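Local coordinates for protein putative hydrolase (Agrobacterium vitis, PDB 3LLC) that probably hydrolyses acyl esters and thioesters, including fatty-acyl groups on protein cysteines, as an alpha/beta hydrolase related to the acyl-protein thioesterase ABHD10, at residues 23-28 / 70-75; 39-44 / 108-113. All coordinates share one frame; numbering follows the deposited sequence. Where two conformers were deposited one is given.

Contact 1: residues 23-28 / 70-75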
loop_
_atom_site.group_PDB
_atom_site.type_symbol
_atom_site.label_atom_id
_atom_site.label_comp_id
_atom_site.label_asym_id
_atom_site.label_seq_id
_atom_site.Cartn_x
_atom_site.Cartn_y
_atom_site.Cartn_z
ATOM N N ARG A 23 -15.088 10.993 6.066
ATOM C CA ARG A 23 -14.755 9.948 7.023
ATOM C C ARG A 23 -13.519 10.341 7.827
ATOM O O ARG A 23 -12.626 11.032 7.322
ATOM C CB ARG A 23 -14.543 8.593 6.312
ATOM C CG ARG A 23 -13.396 8.516 5.301
ATOM C CD ARG A 23 -13.889 8.661 3.918
ATOM N NE ARG A 23 -12.895 8.450 2.867
ATOM C CZ ARG A 23 -12.860 9.159 1.743
ATOM N NH1 ARG A 23 -13.735 10.155 1.550
ATOM N NH2 ARG A 23 -11.958 8.891 0.812
ATOM N N SER A 24 -13.467 9.881 9.072
ATOM C CA SER A 24 -12.321 10.144 9.949
ATOM C C SER A 24 -11.316 8.981 9.892
ATOM O O SER A 24 -11.679 7.809 10.110
ATOM C CB SER A 24 -12.761 10.376 11.404
ATOM O OG SER A 24 -13.555 11.538 11.601
ATOM N N ILE A 25 -10.050 9.309 9.607
ATOM C CA ILE A 25 -8.961 8.349 9.489
ATOM C C ILE A 25 -8.063 8.402 10.740
ATOM O O ILE A 25 -7.576 9.480 11.158
ATOM C CB ILE A 25 -8.130 8.640 8.173
ATOM C CG1 ILE A 25 -9.032 8.504 6.952
ATOM C CG2 ILE A 25 -6.852 7.768 8.100
ATOM C CD1 ILE A 25 -9.737 7.093 6.780
ATOM N N ALA A 26 -7.879 7.238 11.374
ATOM C CA ALA A 26 -7.039 7.110 12.557
ATOM C C ALA A 26 -5.565 6.905 12.110
ATOM O O ALA A 26 -5.271 6.118 11.187
ATOM C CB ALA A 26 -7.513 5.921 13.444
ATOM N N ALA A 27 -4.650 7.612 12.777
ATOM C CA ALA A 27 -3.207 7.553 12.471
ATOM C C ALA A 27 -2.354 7.551 13.744
ATOM O O ALA A 27 -2.734 8.101 14.786
ATOM C CB ALA A 27 -2.783 8.735 11.512
ATOM N N LEU A 28 -1.212 6.872 13.644
ATOM C CA LEU A 28 -0.196 6.774 14.691
ATOM C C LEU A 28 1.118 7.299 14.076
ATOM O O LEU A 28 1.587 6.749 13.067
ATOM C CB LEU A 28 -0.028 5.309 15.125
ATOM C CG LEU A 28 -1.216 4.664 15.876
ATOM C CD1 LEU A 28 -1.038 3.142 15.989
ATOM C CD2 LEU A 28 -1.435 5.328 17.279
ATOM N N ILE A 70 4.916 7.034 9.910
ATOM C CA ILE A 70 3.458 7.254 9.842
ATOM C C ILE A 70 2.761 5.920 9.520
ATOM O O ILE A 70 3.114 5.256 8.555
ATOM C CB ILE A 70 3.049 8.300 8.801
ATOM C CG1 ILE A 70 3.587 9.682 9.166
ATOM C CG2 ILE A 70 1.509 8.363 8.640
ATOM C CD1 ILE A 70 3.486 10.715 8.055
ATOM N N ARG A 71 1.767 5.558 10.335
ATOM C CA ARG A 71 0.823 4.479 9.972
ATOM C C ARG A 71 -0.587 5.023 10.085
ATOM O O ARG A 71 -0.823 5.944 10.895
ATOM C CB ARG A 71 0.962 3.302 10.932
ATOM C CG ARG A 71 2.310 2.581 10.857
ATOM C CD ARG A 71 2.485 1.572 12.015
ATOM N NE ARG A 71 2.729 2.197 13.299
ATOM C CZ ARG A 71 2.273 1.769 14.471
ATOM N NH1 ARG A 71 1.469 0.712 14.569
ATOM N NH2 ARG A 71 2.587 2.435 15.563
ATOM N N PHE A 72 -1.503 4.489 9.270
ATOM C CA PHE A 72 -2.927 4.849 9.349
ATOM C C PHE A 72 -3.795 3.661 8.896
ATOM O O PHE A 72 -3.300 2.751 8.228
ATOM C CB PHE A 72 -3.223 6.081 8.503
ATOM C CG PHE A 72 -3.098 5.832 7.032
ATOM C CD1 PHE A 72 -1.841 5.819 6.423
ATOM C CD2 PHE A 72 -4.222 5.563 6.245
ATOM C CE1 PHE A 72 -1.710 5.540 5.080
ATOM C CE2 PHE A 72 -4.094 5.299 4.878
ATOM C CZ PHE A 72 -2.818 5.286 4.304
ATOM N N ASP A 73 -5.058 3.662 9.318
ATOM C CA ASP A 73 -6.042 2.630 8.903
ATOM C C ASP A 73 -6.900 3.177 7.765
ATOM O O ASP A 73 -7.486 4.262 7.866
ATOM C CB ASP A 73 -6.931 2.200 10.066
ATOM C CG ASP A 73 -6.254 1.138 11.001
ATOM O OD1 ASP A 73 -5.507 0.272 10.477
ATOM O OD2 ASP A 73 -6.529 1.169 12.230
ATOM N N TYR A 74 -6.979 2.419 6.682
ATOM C CA TYR A 74 -7.921 2.742 5.592
ATOM C C TYR A 74 -9.363 2.812 6.113
ATOM O O TYR A 74 -9.690 2.188 7.132
ATOM C CB TYR A 74 -7.865 1.692 4.498
ATOM C CG TYR A 74 -6.529 1.472 3.807
ATOM C CD1 TYR A 74 -5.938 2.480 3.037
ATOM C CD2 TYR A 74 -5.908 0.229 3.822
ATOM C CE1 TYR A 74 -4.730 2.250 2.370
ATOM C CE2 TYR A 74 -4.702 0.005 3.145
ATOM C CZ TYR A 74 -4.130 1.026 2.411
ATOM O OH TYR A 74 -2.941 0.802 1.762
ATOM N N SER A 75 -10.208 3.633 5.483
ATOM C CA SER A 75 -11.618 3.616 5.815
ATOM C C SER A 75 -12.145 2.158 5.720
ATOM O O SER A 75 -11.714 1.397 4.855
ATOM C CB SER A 75 -12.466 4.546 4.919
ATOM O OG SER A 75 -12.334 4.241 3.538
HETATM O O HOH W 1 4.184 4.681 13.607
#
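In the antiparallel edge region of the alpha/beta-hydrolase sheet, L28 and R71 form a hydrogen-bonded pair and A27 faces F72 as a non-hydrogen-bonded pair. The first is closed by L28 N to R71 O at 2.9 Å and R71 N to L28 O at 3.0 Å. Beyond F72 one more bond, D73 N to A26 O (3.1 Å), extends the pairing. The strand axes make an angle of 149°.

The L28 methyl CD1 lies over one face of the R71 guanidinium, 3.7 Å from R71 NH2. The R71 chain bends at chi3 (-73°), which brings the group round to that methyl; R71 NH1 bonds M50 O, while NE donates in the guanidinium plane to a water that returns a weak bond to L28 O. On the other face of the sheet A27 CB meets F72 CB at 4.0 Å. I25 and F72 run side by side, an apolar contact with I25 CG2 3.9 Å from F72 CD2, and the methyl I25 CD1 packs against the loop backbone at S75 N, 3.7 Å away.

Around this pair, strand 9-16 flanks 23-28, strand 39-43 flanks 70-72, and helix 89-103 covers I25 and F72; its E95 takes R23 NE in a salt bridge and also the S75 OG hydrogen bond, while E94 pairs with R23 NH2.

Contact 2: residues 39-44 / 108-113. With EDO (1,2-ethanediol), chain F.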
loop_
_atom_site.group_PDB
_atom_site.type_symbol
_atom_site.label_atom_id
_atom_site.label_comp_id
_atom_site.label_asym_id
_atom_site.label_seq_id
_atom_site.Cartn_x
_atom_site.Cartn_y
_atom_site.Cartn_z
ATOM N N THR A 39 10.744 10.476 6.649
ATOM C CA THR A 39 9.646 9.772 7.317
ATOM C C THR A 39 9.207 8.552 6.481
ATOM O O THR A 39 8.880 8.647 5.293
ATOM C CB THR A 39 8.462 10.743 7.556
ATOM O OG1 THR A 39 8.856 11.777 8.471
ATOM C CG2 THR A 39 7.163 9.990 8.090
ATOM N N CYS A 40 9.199 7.389 7.121
ATOM C CA CYS A 40 8.675 6.171 6.513
ATOM C C CYS A 40 7.149 6.090 6.682
ATOM O O CYS A 40 6.637 6.195 7.814
ATOM C CB CYS A 40 9.339 4.959 7.162
ATOM S SG CYS A 40 11.149 4.838 7.022
ATOM N N ILE A 41 6.447 5.911 5.572
ATOM C CA ILE A 41 4.977 5.767 5.611
ATOM C C ILE A 41 4.559 4.388 5.151
ATOM O O ILE A 41 4.883 3.917 4.044
ATOM C CB ILE A 41 4.168 6.849 4.821
ATOM C CG1 ILE A 41 2.658 6.660 5.064
ATOM C CG2 ILE A 41 4.457 6.789 3.360
ATOM C CD1 ILE A 41 1.808 7.882 4.733
ATOM N N TRP A 42 3.866 3.723 6.058
ATOM C CA TRP A 42 3.293 2.403 5.806
ATOM C C TRP A 42 2.012 2.516 4.982
ATOM O O TRP A 42 1.131 3.317 5.298
ATOM C CB TRP A 42 2.986 1.700 7.152
ATOM C CG TRP A 42 2.419 0.274 6.948
ATOM C CD1 TRP A 42 1.104 -0.143 7.155
ATOM C CD2 TRP A 42 3.133 -0.889 6.486
ATOM N NE1 TRP A 42 0.987 -1.467 6.838
ATOM C CE2 TRP A 42 2.194 -1.953 6.408
ATOM C CE3 TRP A 42 4.469 -1.138 6.113
ATOM C CZ2 TRP A 42 2.558 -3.249 6.008
ATOM C CZ3 TRP A 42 4.825 -2.431 5.683
ATOM C CH2 TRP A 42 3.861 -3.471 5.652
ATOM N N LEU A 43 1.899 1.707 3.924
ATOM C CA LEU A 43 0.656 1.556 3.171
ATOM C C LEU A 43 0.327 0.062 3.159
ATOM O O LEU A 43 1.012 -0.712 2.485
ATOM C CB LEU A 43 0.813 2.084 1.743
ATOM C CG LEU A 43 1.207 3.572 1.621
ATOM C CD1 LEU A 43 1.738 3.906 0.199
ATOM C CD2 LEU A 43 0.026 4.492 2.016
ATOM N N GLY A 44 -0.701 -0.333 3.901
ATOM C CA GLY A 44 -0.995 -1.761 4.088
ATOM C C GLY A 44 -1.834 -2.459 3.021
ATOM O O GLY A 44 -2.302 -1.837 2.048
ATOM N N ALA A 108 9.861 11.570 2.177
ATOM C CA ALA A 108 9.096 10.364 2.504
ATOM C C ALA A 108 9.675 9.128 1.814
ATOM O O ALA A 108 10.047 9.178 0.614
ATOM C CB ALA A 108 7.623 10.526 2.078
ATOM N N ILE A 109 9.679 8.005 2.548
ATOM C CA ILE A 109 9.978 6.703 1.987
ATOM C C ILE A 109 8.671 5.908 2.065
ATOM O O ILE A 109 8.100 5.752 3.154
ATOM C CB ILE A 109 11.124 5.965 2.743
ATOM C CG1 ILE A 109 12.451 6.733 2.656
ATOM C CG2 ILE A 109 11.263 4.505 2.208
ATOM C CD1 ILE A 109 13.478 6.354 3.723
ATOM N N LEU A 110 8.153 5.475 0.918
ATOM C CA LEU A 110 6.852 4.772 0.883
ATOM C C LEU A 110 7.131 3.286 1.041
ATOM O O LEU A 110 7.954 2.715 0.305
ATOM C CB LEU A 110 6.113 5.013 -0.442
ATOM C CG LEU A 110 5.867 6.486 -0.812
ATOM C CD1 LEU A 110 5.060 6.596 -2.168
ATOM C CD2 LEU A 110 5.157 7.241 0.358
ATOM N N VAL A 111 6.452 2.648 1.997
ATOM C CA VAL A 111 6.626 1.236 2.206
ATOM C C VAL A 111 5.253 0.585 2.021
ATOM O O VAL A 111 4.375 0.701 2.902
ATOM C CB VAL A 111 7.184 0.947 3.643
ATOM C CG1 VAL A 111 7.504 -0.558 3.754
ATOM C CG2 VAL A 111 8.474 1.814 3.951
ATOM N N GLY A 112 5.048 -0.055 0.868
ATOM C CA GLY A 112 3.713 -0.517 0.421
ATOM C C GLY A 112 3.650 -2.023 0.301
ATOM O O GLY A 112 4.448 -2.621 -0.426
ATOM N N SER A 113 2.679 -2.624 0.988
ATOM C CA SER A 113 2.478 -4.076 1.020
ATOM C C SER A 113 1.181 -4.444 0.274
ATOM O O SER A 113 0.088 -3.923 0.595
ATOM C CB SER A 113 2.359 -4.553 2.469
ATOM O OG SER A 113 2.085 -5.952 2.491
HETATM C C1 EDO F . 6.285 12.679 10.560
HETATM O O1 EDO F . 6.363 13.687 9.543
HETATM C C2 EDO F . 5.519 13.229 11.747
HETATM O O2 EDO F . 5.973 14.535 12.101
#
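Strands 39-43 and 108-113 run parallel, their axes 4.7 Å apart at closest approach and inclined by 26°, with the pairing in unbroken register from T39 opposite A108 to L43 opposite G112. Five backbone bonds, alternating in direction, join them: I109 N to T39 O, I41 N to I109 O, V111 N to I41 O, L43 N to V111 O and S113 N to L43 O. All measure 2.9 Å between N and O. The carbonyls of T39, I109, V111 and L43 also receive CA-H...O contacts, such as A108 CA to T39 O at 3.3 Å.

On the face shared by C40, W42, I109 and V111, the W42 ring packs against the second strand. Its CG is anti to the backbone N (chi1 -178°), and the six-membered ring extends across to the other strand: CZ3 lies 3.8 Å from V111 CG1, and CH2 lies 3.7 Å from S113 CB. W42 and V111 meet at about a right angle. Toward the N-terminal ends of the strands, C40 SG and I109 CD1 make a looser contact of 4.3 Å.

These are central strands of the alpha/beta-hydrolase sheet, and 108-113 leads into what is probably the nucleophile elbow, a GxSxG turn beginning at G112. On the face carrying T39, I41, L43, A108 and L110, L43 CB approaches G112 CA to 4.1 Å. Helix 53-65 packs on W42 and S113, whereas strand 136-143 borders L110 and V111. At the start of the strand, T39 OG1 accepts a weak bond from O1 of a 1,2-ethanediol, probably a crystallisation additive.

In the fold
Contacts 1 and 2 lie in one sheet, their centres about 13 Å apart, and meet where strands 68-72 and 39-43 are neighbours. I70 N lies 2.8 Å from C40 O, a probable backbone hydrogen bond, and F72 CE1 packs 3.6 Å from W42 O. Beyond the strand ends Y74 OH approaches G44 O to 2.7 Å, probably a hydrogen bond that ties the loop after contact 1 to the loop after strand 39-43. The segments alternate along the chain. Contact 2 leads directly to the probable nucleophile S114, whose geometry with H247 and D217 fits a catalytic triad; contact 1 reaches that turn through the Y74 side chain.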